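Local structure of Sfrice_029225 (Spodoptera frugiperda, 6I50) at residues P2-F8 / H51-L56; L127-A131 / A163-T167. The protein is a TNF-family ligand of the Eiger type that probably acts as a secreted cytokine by binding tumour necrosis factor receptors. All coordinates share one frame. Residue numbers count along the deposited sequence, not the author numbering.

Contacts 1 and 2 lie at separate points of one TNF jelly-roll subunit, with centres about 17 Å apart and nearest atoms about 7 Å apart, so they do not touch. They follow in series along the chain: 2-8 with 51-56 closes before 127-131 with 163-167 opens. What joins them is the sheet that includes strands 5-10, 68-80, 117-129 and 144-161; contact 1 uses its 5-10 strand, contact 2 the end of 117-129, against which the irregular tail leaving 144-161 packs. Both also reach trimer interfaces: Phe3 packs on Ala161 of the second subunit, whereas Phe128 packs on Trp45 of the third. Between their segments, both sides summed, contact 1 buries 504 Å² and contact 2, at the surface, 230 Å².

Contact 1. Residues P2-F8 / H51-L56; sequences PFIAAHF and HPRPTL
Residues 2-8 and 51-56 are both extended and run the same way, their end-to-end directions 26° apart, with no clear hydrogen bond between them. Register follows the CA pairs Phe3-His51 (5.9 Å), Ile4-Arg53 (4.5 Å), Ala6-Pro54 (6.0 Å) and Phe8-Leu56 (7.9 Å). His51 (chi1 m, chi2 -78°) lays its ring face against Phe3: Phe3 CB lies 3.7 Å from the His51 ring centroid, 16° off its normal, a CH-pi contact, while Phe3 O is 3.2 Å from His51 CB. Pro52 O receives a CA-H...O contact from Ile4 CA at 3.5 Å (162° at the hydrogen); Ile4 centres an inverse gamma turn just before strand 5-10. In this TNF fold that strand pairs with 40-42 and 144-161, whereas 55-56 pairs with 62-63 in the other sheet, so 51-56 lies alongside unpaired with it, through backbone and side-chain contacts. Arg53, chi1 p, places CB 3.3 Å from Ala5 O, and its NH1 donates to Pro54 O at 3.0 Å. The Pro54 ring takes up the apolar side: its CD lies 4.1 Å from Ile4 CG2 and 4.2 Å from Ala6 CB. Thr55 points CB away and hydrogen-bonds to His65. At Leu56 (chi1 t, chi2 p), CB sits 3.6 Å from Phe8 CE1 and CD1 lies over one face of the Phe8 ring (chi1 m, chi2 -84°); Trp40 and Pro42 touch both side chains.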
loop_
_atom_site.group_PDB
_atom_site.type_symbol
_atom_site.label_atom_id
_atom_site.label_comp_id
_atom_site.label_asym_id
_atom_site.label_seq_id
_atom_site.Cartn_x
_atom_site.Cartn_y
_atom_site.Cartn_z
ATOM N N PRO A 2 -20.633 -12.014 5.533
ATOM C CA PRO A 2 -20.726 -11.193 4.319
ATOM C C PRO A 2 -19.408 -10.504 4.010
ATOM O O PRO A 2 -18.696 -10.046 4.905
ATOM C CB PRO A 2 -21.819 -10.171 4.659
ATOM C CG PRO A 2 -22.505 -10.705 5.879
ATOM C CD PRO A 2 -21.472 -11.489 6.620
ATOM N N PHE A 3 -19.095 -10.423 2.719
ATOM C CA PHE A 3 -17.888 -9.760 2.230
ATOM C C PHE A 3 -18.300 -8.351 1.820
ATOM O O PHE A 3 -18.684 -8.102 0.678
ATOM C CB PHE A 3 -17.282 -10.545 1.071
ATOM C CG PHE A 3 -15.965 -10.006 0.581
ATOM C CD1 PHE A 3 -14.965 -9.651 1.472
ATOM C CD2 PHE A 3 -15.712 -9.902 -0.776
ATOM C CE1 PHE A 3 -13.744 -9.181 1.017
ATOM C CE2 PHE A 3 -14.498 -9.429 -1.241
ATOM C CZ PHE A 3 -13.511 -9.071 -0.345
ATOM N N ILE A 4 -18.245 -7.424 2.775
ATOM C CA ILE A 4 -18.672 -6.040 2.547
ATOM C C ILE A 4 -17.459 -5.306 1.981
ATOM O O ILE A 4 -16.650 -4.736 2.711
ATOM C CB ILE A 4 -19.219 -5.401 3.820
ATOM C CG1 ILE A 4 -20.396 -6.237 4.340
ATOM C CG2 ILE A 4 -19.652 -3.957 3.568
ATOM C CD1 ILE A 4 -21.071 -5.660 5.549
ATOM N N ALA A 5 -17.331 -5.325 0.653
ATOM C CA ALA A 5 -16.105 -4.894 0.001
ATOM C C ALA A 5 -16.408 -4.562 -1.451
ATOM O O ALA A 5 -17.350 -5.096 -2.035
ATOM C CB ALA A 5 -15.023 -5.977 0.080
ATOM N N ALA A 6 -15.587 -3.692 -2.027
ATOM C CA ALA A 6 -15.750 -3.294 -3.418
ATOM C C ALA A 6 -14.432 -2.735 -3.934
ATOM O O ALA A 6 -13.641 -2.163 -3.178
ATOM C CB ALA A 6 -16.873 -2.258 -3.579
ATOM N N HIS A 7 -14.207 -2.911 -5.235
ATOM C CA HIS A 7 -13.045 -2.363 -5.917
ATOM C C HIS A 7 -13.529 -1.657 -7.174
ATOM O O HIS A 7 -14.276 -2.241 -7.959
ATOM C CB HIS A 7 -12.039 -3.458 -6.287
ATOM C CG HIS A 7 -10.819 -2.944 -6.984
ATOM N ND1 HIS A 7 -9.707 -2.495 -6.304
ATOM C CD2 HIS A 7 -10.537 -2.800 -8.302
ATOM C CE1 HIS A 7 -8.787 -2.111 -7.173
ATOM N NE2 HIS A 7 -9.265 -2.290 -8.391
ATOM N N PHE A 8 -13.135 -0.398 -7.341
ATOM C CA PHE A 8 -13.498 0.396 -8.509
ATOM C C PHE A 8 -12.217 0.853 -9.186
ATOM O O PHE A 8 -11.302 1.343 -8.516
ATOM C CB PHE A 8 -14.349 1.605 -8.110
ATOM C CG PHE A 8 -15.497 1.256 -7.215
ATOM C CD1 PHE A 8 -16.687 0.796 -7.755
ATOM C CD2 PHE A 8 -15.377 1.354 -5.835
ATOM C CE1 PHE A 8 -17.753 0.460 -6.935
ATOM C CE2 PHE A 8 -16.439 1.025 -5.008
ATOM C CZ PHE A 8 -17.627 0.568 -5.564
ATOM N N HIS A 51 -22.892 -9.902 -2.263
ATOM C CA HIS A 51 -22.883 -9.354 -0.915
ATOM C C HIS A 51 -23.339 -7.900 -0.902
ATOM O O HIS A 51 -23.125 -7.165 -1.869
ATOM C CB HIS A 51 -21.474 -9.423 -0.312
ATOM C CG HIS A 51 -20.852 -10.784 -0.381
ATOM N ND1 HIS A 51 -21.190 -11.802 0.485
ATOM C CD2 HIS A 51 -19.916 -11.295 -1.216
ATOM C CE1 HIS A 51 -20.485 -12.880 0.187
ATOM N NE2 HIS A 51 -19.706 -12.598 -0.841
ATOM N N PRO A 52 -23.959 -7.456 0.192
ATOM C CA PRO A 52 -24.083 -6.013 0.422
ATOM C C PRO A 52 -22.693 -5.401 0.455
ATOM O O PRO A 52 -21.747 -6.012 0.956
ATOM C CB PRO A 52 -24.778 -5.919 1.787
ATOM C CG PRO A 52 -25.353 -7.277 2.041
ATOM C CD PRO A 52 -24.485 -8.255 1.309
ATOM N N ARG A 53 -22.561 -4.199 -0.097
ATOM C CA ARG A 53 -21.228 -3.655 -0.331
ATOM C C ARG A 53 -21.343 -2.166 -0.607
ATOM O O ARG A 53 -22.425 -1.675 -0.947
ATOM C CB ARG A 53 -20.552 -4.355 -1.518
ATOM C CG ARG A 53 -21.342 -4.230 -2.817
ATOM C CD ARG A 53 -20.419 -4.364 -4.007
ATOM N NE ARG A 53 -21.123 -4.503 -5.286
ATOM C CZ ARG A 53 -21.337 -3.505 -6.141
ATOM N NH1 ARG A 53 -20.915 -2.277 -5.858
ATOM N NH2 ARG A 53 -21.964 -3.740 -7.286
ATOM N N PRO A 54 -20.240 -1.423 -0.496
ATOM C CA PRO A 54 -20.232 -0.042 -0.990
ATOM C C PRO A 54 -20.531 -0.002 -2.480
ATOM O O PRO A 54 -20.224 -0.936 -3.223
ATOM C CB PRO A 54 -18.803 0.437 -0.696
ATOM C CG PRO A 54 -18.298 -0.491 0.363
ATOM C CD PRO A 54 -18.947 -1.814 0.086
ATOM N N THR A 55 -21.116 1.107 -2.922
ATOM C CA THR A 55 -21.512 1.261 -4.312
ATOM C C THR A 55 -20.924 2.551 -4.869
ATOM O O THR A 55 -20.391 3.384 -4.133
ATOM C CB THR A 55 -23.044 1.240 -4.475
ATOM O OG1 THR A 55 -23.633 2.264 -3.659
ATOM C CG2 THR A 55 -23.605 -0.124 -4.064
ATOM N N LEU A 56 -21.021 2.704 -6.188
ATOM C CA LEU A 56 -20.431 3.831 -6.902
ATOM C C LEU A 56 -21.534 4.729 -7.445
ATOM O O LEU A 56 -22.419 4.265 -8.176
ATOM C CB LEU A 56 -19.533 3.344 -8.044
ATOM C CG LEU A 56 -18.796 4.414 -8.855
ATOM C CD1 LEU A 56 -17.752 5.094 -7.986
ATOM C CD2 LEU A 56 -18.167 3.799 -10.108
#

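Contact 2. Residues L127-A131 / A163-T167; sequences LFLKA and AEDPT
The salt bridge from Lys130 NZ to Asp165 OD2, 2.8 Å and hydrogen-bonded, links the turn after strand 117-129 to the C-terminal tail. Lys130 reaches it with chi1 m, chi2 t, chi3 p and chi4 t. Asp165 (chi1 t) turns its other oxygen to the backbone two residues on: Thr167 N donates to Asp165 OD1 at 3.1 Å (N-H...acceptor angle 162°), closing an Asx turn. Residues 127-129 are extended strand; 163-167 has no regular structure. Across the segments the nearest CA pairs are Phe128-Ala163 (7.8 Å) and Lys130-Asp165 (7.6 Å). In the TNF jelly roll this tail follows strand 144-161 and crosses the end of 117-129 close to the trimer interface, where Trp45 and Ala48 of the third subunit pack on Phe128 and Pro166, respectively. Phe128 (chi1 t, chi2 82°) fills the gap: Pro166 CD stands 3.4 Å from the Phe128 ring centroid, 8° off the normal, a CH-pi contact. Ala163 O meets the ring edge at 3.8 Å from Phe128 CE1, and Ala163 CB lies 4.0 Å from the same CE1.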
loop_
_atom_site.group_PDB
_atom_site.type_symbol
_atom_site.label_atom_id
_atom_site.label_comp_id
_atom_site.label_asym_id
_atom_site.label_seq_id
_atom_site.Cartn_x
_atom_site.Cartn_y
_atom_site.Cartn_z
ATOM N N LEU A 127 -9.613 2.723 8.246
ATOM C CA LEU A 127 -10.353 3.957 8.491
ATOM C C LEU A 127 -11.748 3.643 9.011
ATOM O O LEU A 127 -12.387 2.687 8.564
ATOM C CB LEU A 127 -10.469 4.782 7.203
ATOM C CG LEU A 127 -9.162 5.274 6.578
ATOM C CD1 LEU A 127 -9.433 5.818 5.177
ATOM C CD2 LEU A 127 -8.497 6.322 7.467
ATOM N N PHE A 128 -12.225 4.440 9.961
ATOM C CA PHE A 128 -13.603 4.304 10.400
ATOM C C PHE A 128 -14.507 5.026 9.413
ATOM O O PHE A 128 -14.314 6.213 9.139
ATOM C CB PHE A 128 -13.803 4.868 11.804
ATOM C CG PHE A 128 -15.240 4.904 12.217
ATOM C CD1 PHE A 128 -15.861 3.763 12.711
ATOM C CD2 PHE A 128 -15.992 6.061 12.060
ATOM C CE1 PHE A 128 -17.198 3.784 13.062
ATOM C CE2 PHE A 128 -17.324 6.089 12.416
ATOM C CZ PHE A 128 -17.928 4.952 12.915
ATOM N N LEU A 129 -15.499 4.310 8.888
ATOM C CA LEU A 129 -16.464 4.879 7.955
ATOM C C LEU A 129 -17.872 4.608 8.458
ATOM O O LEU A 129 -18.143 3.542 9.022
ATOM C CB LEU A 129 -16.299 4.292 6.550
ATOM C CG LEU A 129 -14.899 4.417 5.938
ATOM C CD1 LEU A 129 -14.824 3.673 4.618
ATOM C CD2 LEU A 129 -14.524 5.878 5.741
ATOM N N LYS A 130 -18.764 5.576 8.259
ATOM C CA LYS A 130 -20.161 5.444 8.652
ATOM C C LYS A 130 -21.037 5.129 7.446
ATOM O O LYS A 130 -20.790 5.604 6.335
ATOM C CB LYS A 130 -20.682 6.730 9.302
ATOM C CG LYS A 130 -20.005 7.112 10.592
ATOM C CD LYS A 130 -20.804 8.171 11.340
ATOM C CE LYS A 130 -22.115 7.609 11.857
ATOM N NZ LYS A 130 -22.611 8.387 13.026
ATOM N N ALA A 131 -22.085 4.339 7.684
ATOM C CA ALA A 131 -23.160 4.231 6.710
ATOM C C ALA A 131 -23.606 5.629 6.300
ATOM O O ALA A 131 -23.789 6.510 7.146
ATOM C CB ALA A 131 -24.335 3.437 7.292
ATOM N N ALA A 163 -17.963 -1.515 14.247
ATOM C CA ALA A 163 -17.499 -0.493 15.172
ATOM C C ALA A 163 -18.610 0.519 15.400
ATOM O O ALA A 163 -19.303 0.905 14.456
ATOM C CB ALA A 163 -16.242 0.213 14.645
ATOM N N GLU A 164 -18.772 0.939 16.650
ATOM C CA GLU A 164 -19.607 2.086 16.960
ATOM C C GLU A 164 -18.870 3.373 16.598
ATOM O O GLU A 164 -17.643 3.399 16.482
ATOM C CB GLU A 164 -19.974 2.090 18.441
ATOM C CG GLU A 164 -20.456 0.750 18.955
ATOM C CD GLU A 164 -21.959 0.706 19.123
ATOM O OE1 GLU A 164 -22.565 1.778 19.344
ATOM O OE2 GLU A 164 -22.536 -0.397 19.033
ATOM N N ASP A 165 -19.633 4.446 16.412
ATOM C CA ASP A 165 -19.033 5.755 16.166
ATOM C C ASP A 165 -18.072 6.105 17.297
ATOM O O ASP A 165 -18.503 6.218 18.453
ATOM C CB ASP A 165 -20.114 6.827 16.042
ATOM C CG ASP A 165 -19.598 8.113 15.410
ATOM O OD1 ASP A 165 -18.421 8.478 15.635
ATOM O OD2 ASP A 165 -20.373 8.760 14.678
ATOM N N PRO A 166 -16.776 6.281 17.023
ATOM C CA PRO A 166 -15.805 6.529 18.096
ATOM C C PRO A 166 -15.672 7.983 18.517
ATOM O O PRO A 166 -14.936 8.262 19.468
ATOM C CB PRO A 166 -14.496 6.039 17.469
ATOM C CG PRO A 166 -14.654 6.362 16.028
ATOM C CD PRO A 166 -16.123 6.175 15.707
ATOM N N THR A 167 -16.338 8.905 17.833
ATOM C CA THR A 167 -16.295 10.315 18.174
ATOM C C THR A 167 -17.687 10.779 18.570
ATOM O O THR A 167 -18.698 10.219 18.135
ATOM C CB THR A 167 -15.785 11.168 17.007
ATOM O OG1 THR A 167 -16.720 11.107 15.924
ATOM C CG2 THR A 167 -14.417 10.673 16.533
#